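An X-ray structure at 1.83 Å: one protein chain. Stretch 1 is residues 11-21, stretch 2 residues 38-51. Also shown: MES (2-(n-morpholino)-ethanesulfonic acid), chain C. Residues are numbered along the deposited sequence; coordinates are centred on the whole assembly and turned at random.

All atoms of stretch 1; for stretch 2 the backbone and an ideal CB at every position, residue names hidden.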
# COMPACT_ATOMS: atom_id res chain seq x y z
N GLN A 11 -28.15 13.85 -5.34
CA GLN A 11 -27.13 12.82 -5.14
C GLN A 11 -27.16 12.27 -3.72
O GLN A 11 -27.25 13.02 -2.76
CB GLN A 11 -25.73 13.37 -5.44
CG GLN A 11 -25.55 13.93 -6.84
CD GLN A 11 -25.66 12.86 -7.91
OE1 GLN A 11 -26.70 12.73 -8.57
NE2 GLN A 11 -24.60 12.09 -8.08
N GLU A 12 -27.07 10.95 -3.60
CA GLU A 12 -27.10 10.31 -2.30
C GLU A 12 -25.68 9.91 -1.96
O GLU A 12 -24.99 9.31 -2.78
CB GLU A 12 -28.01 9.07 -2.34
CG GLU A 12 -29.43 9.40 -2.81
CD GLU A 12 -30.33 8.18 -2.88
OE1 GLU A 12 -29.83 7.05 -2.67
OE2 GLU A 12 -31.55 8.35 -3.13
N LYS A 13 -25.23 10.27 -0.77
CA LYS A 13 -23.85 10.01 -0.38
C LYS A 13 -23.64 8.56 0.01
O LYS A 13 -24.50 7.95 0.65
CB LYS A 13 -23.45 10.93 0.76
CG LYS A 13 -21.97 10.85 1.11
CD LYS A 13 -21.58 11.98 2.04
CE LYS A 13 -20.13 11.85 2.48
NZ LYS A 13 -19.77 12.94 3.43
N LEU A 14 -22.50 8.00 -0.38
CA LEU A 14 -22.11 6.65 0.03
C LEU A 14 -20.62 6.66 0.33
O LEU A 14 -19.82 7.02 -0.53
CB LEU A 14 -22.43 5.64 -1.06
CG LEU A 14 -21.98 4.19 -0.87
CD1 LEU A 14 -22.58 3.60 0.38
CD2 LEU A 14 -22.37 3.35 -2.07
N LYS A 15 -20.25 6.26 1.54
CA LYS A 15 -18.85 6.32 1.96
C LYS A 15 -18.33 4.91 2.20
O LYS A 15 -18.87 4.16 3.02
CB LYS A 15 -18.70 7.17 3.23
CG LYS A 15 -17.29 7.70 3.40
CD LYS A 15 -17.07 8.49 4.70
CE LYS A 15 -15.59 8.90 4.79
NZ LYS A 15 -15.21 9.50 6.10
N ILE A 16 -17.30 4.54 1.45
CA ILE A 16 -16.79 3.18 1.51
C ILE A 16 -15.27 3.17 1.70
O ILE A 16 -14.55 3.83 0.97
CB ILE A 16 -17.15 2.40 0.25
CG1 ILE A 16 -18.67 2.42 0.05
CG2 ILE A 16 -16.64 0.98 0.35
CD1 ILE A 16 -19.17 1.39 -0.93
N GLY A 17 -14.82 2.40 2.69
CA GLY A 17 -13.39 2.21 2.93
C GLY A 17 -12.98 0.85 2.40
O GLY A 17 -13.48 -0.18 2.86
N VAL A 18 -12.04 0.84 1.44
CA VAL A 18 -11.72 -0.37 0.70
C VAL A 18 -10.26 -0.78 0.93
O VAL A 18 -9.37 0.04 0.76
CB VAL A 18 -11.92 -0.14 -0.83
CG1 VAL A 18 -11.67 -1.44 -1.61
CG2 VAL A 18 -13.33 0.37 -1.12
N VAL A 19 -10.01 -2.03 1.30
CA VAL A 19 -8.62 -2.48 1.43
C VAL A 19 -7.91 -2.23 0.10
O VAL A 19 -8.46 -2.52 -0.97
CB VAL A 19 -8.52 -3.96 1.90
CG1 VAL A 19 -9.26 -4.91 0.94
CG2 VAL A 19 -7.07 -4.37 2.07
N GLY A 20 -6.71 -1.67 0.15
CA GLY A 20 -6.07 -1.15 -1.05
C GLY A 20 -5.91 -2.20 -2.13
O GLY A 20 -6.09 -1.92 -3.33
N THR A 21 -5.57 -3.41 -1.71
CA THR A 21 -5.34 -4.50 -2.65
C THR A 21 -6.58 -4.75 -3.51
O THR A 21 -6.48 -4.94 -4.72
CB THR A 21 -4.93 -5.77 -1.90
OG1 THR A 21 -3.69 -5.52 -1.22
CG2 THR A 21 -4.74 -6.92 -2.88
N UNK A 38 -25.66 3.62 -11.61
CA UNK A 38 -26.23 4.41 -10.52
C UNK A 38 -25.61 5.80 -10.45
O UNK A 38 -24.92 6.13 -9.48
CB UNK A 38 -26.04 3.69 -9.19
N UNK A 39 -25.86 6.62 -11.47
CA UNK A 39 -25.26 7.96 -11.54
C UNK A 39 -25.70 8.87 -10.39
O UNK A 39 -25.07 9.90 -10.17
CB UNK A 39 -25.62 8.62 -12.87
N UNK A 40 -26.76 8.50 -9.69
CA UNK A 40 -27.32 9.33 -8.63
C UNK A 40 -26.61 9.16 -7.30
O UNK A 40 -26.96 9.81 -6.32
CB UNK A 40 -28.81 9.01 -8.45
N UNK A 41 -25.62 8.27 -7.25
CA UNK A 41 -24.91 8.03 -6.00
C UNK A 41 -23.55 8.75 -6.00
O UNK A 41 -22.79 8.65 -6.95
CB UNK A 41 -24.72 6.53 -5.78
N UNK A 42 -23.30 9.49 -4.92
CA UNK A 42 -22.06 10.23 -4.73
C UNK A 42 -21.14 9.34 -3.90
O UNK A 42 -21.24 9.27 -2.67
CB UNK A 42 -22.30 11.58 -4.05
N UNK A 43 -20.26 8.63 -4.59
CA UNK A 43 -19.44 7.61 -3.96
C UNK A 43 -18.12 8.21 -3.47
O UNK A 43 -17.35 8.74 -4.26
CB UNK A 43 -19.18 6.46 -4.93
N UNK A 44 -17.89 8.12 -2.16
CA UNK A 44 -16.65 8.59 -1.56
C UNK A 44 -15.79 7.38 -1.19
O UNK A 44 -16.10 6.67 -0.24
CB UNK A 44 -16.93 9.46 -0.33
N UNK A 45 -14.73 7.14 -1.95
CA UNK A 45 -13.88 5.99 -1.70
C UNK A 45 -12.60 6.38 -0.98
O UNK A 45 -11.96 7.37 -1.34
CB UNK A 45 -13.55 5.29 -3.02
N UNK A 46 -12.25 5.62 0.04
CA UNK A 46 -10.96 5.77 0.70
C UNK A 46 -10.36 4.38 0.83
O UNK A 46 -11.10 3.40 0.85
CB UNK A 46 -11.09 6.45 2.06
N UNK A 47 -9.04 4.27 0.88
CA UNK A 47 -8.42 2.96 1.02
C UNK A 47 -7.82 2.79 2.41
O UNK A 47 -7.51 3.76 3.10
CB UNK A 47 -7.34 2.76 -0.05
N UNK A 48 -7.65 1.53 2.81
CA UNK A 48 -7.06 1.21 4.10
C UNK A 48 -6.21 -0.05 3.95
O UNK A 48 -6.18 -0.65 2.87
CB UNK A 48 -8.14 1.02 5.17
N UNK A 49 -5.48 -0.42 5.00
CA UNK A 49 -4.63 -1.60 4.93
C UNK A 49 -5.23 -2.80 5.67
O UNK A 49 -4.50 -3.63 6.23
CB UNK A 49 -3.25 -1.28 5.50
N UNK A 50 -6.55 -2.88 5.66
CA UNK A 50 -7.29 -3.96 6.31
C UNK A 50 -7.42 -3.82 7.83
O UNK A 50 -8.15 -4.59 8.45
CB UNK A 50 -6.61 -5.29 5.99
N UNK A 51 -6.69 -2.88 8.40
CA UNK A 51 -6.88 -2.51 9.81
C UNK A 51 -7.58 -1.18 9.82
O UNK A 51 -6.98 -0.14 9.50
CB UNK A 51 -5.56 -2.45 10.58
O1 MES C . -15.59 12.91 -4.37
C2 MES C . -16.43 14.02 -4.20
C3 MES C . -17.33 14.23 -5.42
N4 MES C . -18.14 13.02 -5.70
C5 MES C . -17.36 11.76 -5.72
C6 MES C . -16.19 11.69 -4.71
C7 MES C . -19.06 13.12 -6.88
C8 MES C . -20.21 14.05 -6.67
S MES C . -21.42 14.14 -7.44
O1S MES C . -22.17 15.51 -7.01
O2S MES C . -22.21 12.81 -6.99
O3S MES C . -20.99 14.07 -8.99

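Two parallel strands, 12-19 and 41-48, zip together through alternating backbone hydrogen bonds, from Glu12 N to the carbonyl O of position 40 (3.0 Å) onward. Along 41-48 the register sets the face of each side chain.

Position 38 has nothing of stretch 1 within reach and opens a type I turn; many residues would serve, and it is Tyr38. Position 39, with phi -63°, suits the second place of that turn and admits proline; Pro39 it is, and its O accepts from Gln11 NE2 at 3.1 Å. Position 40 points sideways near Gln11 and Glu12, so a polar side chain fits. His40 sets its ring edge toward Glu12, CD2 lying 4.3 Å from OE1.

Position 41 shares a face with Leu14, which invites a branched aliphatic: Ile41 places CG2 3.8 Å from Leu14 CB. Position 42 looks to the Lys13 face, with Gln11 close; an acid or small polar group would suit. Asp42 OD1 accepts from N4 of MES, probably from the crystallisation liquor, at 2.6 Å, while MES O2S accepts from Gln11 NE2 at 2.7 Å.

Position 43 returns to the face of Leu14 and Ile16, where a long aliphatic could reach both. Leu43 does so with one methyl: CD1 is 3.9 Å from Leu14 CD2 and 4.0 Å from Ile16 CG1.

At position 44 the ideal CB sits 4.1 Å from Lys15 CG, and the Lys13 chain runs extended alongside; a flat ring or a long polar chain could use that methylene surface. In His44 the ring takes Lys13 CE over one face, 3.8 Å from CE to the ring centroid, with MES C2 over the other. Its NE2 donates to Asp42 OD2 at 2.9 Å.

Position 45, beside Ile16 and Val18, favours a beta-branched aliphatic; Ile45 CG2 lies 4.2 Å from Val18 CG2. Position 46 faces Gly17, where no side chain competes, so small or larger groups are conceivable; Ser46 keeps it small. Position 47 has its CB 3.5 Å from Val18 O, and beta-branching suits the extended backbone: Thr47, whose OG1 bonds elsewhere in the structure.

Position 48 can swing back over the space beside Gly17, whose O is an available acceptor. A donor-bearing ring fits, and His48 NE2 makes a weak hydrogen bond to Gly17 O (3.0 Å), with Val19 N over its face.

Position 49 points away, leaving the choice open; it is Asn49, whose side chain is hydrogen-bonded elsewhere in the structure. Position 50 has positive phi, 78°, favouring glycine or asparagine; Asn50 brings OD1 3.7 Å from Val19 CB. Position 51 is out of reach, leaving Arg51 free of stretch 1.

Stretch 2 38-51: YPHIDLHISTHNNR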
# COMPACT_ATOMS: atom_id res chain seq x y z
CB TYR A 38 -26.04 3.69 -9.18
CG TYR A 38 -26.75 2.36 -9.12
CD1 TYR A 38 -26.07 1.18 -9.37
CD2 TYR A 38 -28.11 2.30 -8.85
CE1 TYR A 38 -26.73 -0.04 -9.33
CE2 TYR A 38 -28.78 1.10 -8.81
CZ TYR A 38 -28.08 -0.07 -9.05
OH TYR A 38 -28.76 -1.26 -9.01
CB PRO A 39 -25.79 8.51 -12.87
CG PRO A 39 -27.03 7.72 -13.13
CD PRO A 39 -26.74 6.36 -12.62
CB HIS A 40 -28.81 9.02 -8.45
CG HIS A 40 -29.09 7.58 -8.12
ND1 HIS A 40 -29.03 6.58 -9.07
CD2 HIS A 40 -29.41 6.98 -6.95
CE1 HIS A 40 -29.32 5.42 -8.50
NE2 HIS A 40 -29.55 5.63 -7.22
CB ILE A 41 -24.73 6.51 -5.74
CG1 ILE A 41 -26.10 5.87 -5.51
CG2 ILE A 41 -23.81 6.28 -4.54
CD1 ILE A 41 -26.09 4.37 -5.43
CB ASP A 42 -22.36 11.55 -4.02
CG ASP A 42 -21.11 12.34 -3.65
OD1 ASP A 42 -20.02 12.05 -4.20
OD2 ASP A 42 -21.22 13.24 -2.79
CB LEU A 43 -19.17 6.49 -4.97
CG LEU A 43 -18.29 5.33 -4.50
CD1 LEU A 43 -18.89 4.71 -3.26
CD2 LEU A 43 -18.17 4.30 -5.62
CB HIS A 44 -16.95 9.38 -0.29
CG HIS A 44 -17.66 10.67 -0.53
ND1 HIS A 44 -17.14 11.89 -0.16
CD2 HIS A 44 -18.85 10.93 -1.13
CE1 HIS A 44 -17.98 12.85 -0.51
NE2 HIS A 44 -19.02 12.29 -1.10
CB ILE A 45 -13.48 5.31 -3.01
CG1 ILE A 45 -14.74 4.80 -3.71
CG2 ILE A 45 -12.50 4.19 -2.74
CD1 ILE A 45 -14.46 4.17 -5.02
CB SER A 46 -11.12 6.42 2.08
OG SER A 46 -11.96 5.64 2.91
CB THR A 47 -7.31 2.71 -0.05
OG1 THR A 47 -6.24 3.63 0.15
CG2 THR A 47 -7.88 2.88 -1.46
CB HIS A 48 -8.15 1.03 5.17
CG HIS A 48 -9.20 0.00 4.84
ND1 HIS A 48 -8.96 -1.35 4.95
CD2 HIS A 48 -10.49 0.13 4.45
CE1 HIS A 48 -10.06 -2.01 4.62
NE2 HIS A 48 -10.99 -1.14 4.31
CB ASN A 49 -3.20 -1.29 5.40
CG ASN A 49 -3.12 -0.94 6.88
OD1 ASN A 49 -4.13 -0.83 7.57
ND2 ASN A 49 -1.89 -0.78 7.38
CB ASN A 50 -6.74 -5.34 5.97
CG ASN A 50 -7.84 -6.35 5.74
OD1 ASN A 50 -8.74 -6.10 4.94
ND2 ASN A 50 -7.78 -7.47 6.44
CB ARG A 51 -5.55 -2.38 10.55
CG ARG A 51 -4.83 -3.68 10.75
CD ARG A 51 -4.13 -4.06 9.47
NE ARG A 51 -3.22 -5.17 9.67
CZ ARG A 51 -2.49 -5.71 8.70
NH1 ARG A 51 -2.55 -5.22 7.47
NH2 ARG A 51 -1.69 -6.75 8.97
O HOH W 1 -3.97 -2.61 1.01
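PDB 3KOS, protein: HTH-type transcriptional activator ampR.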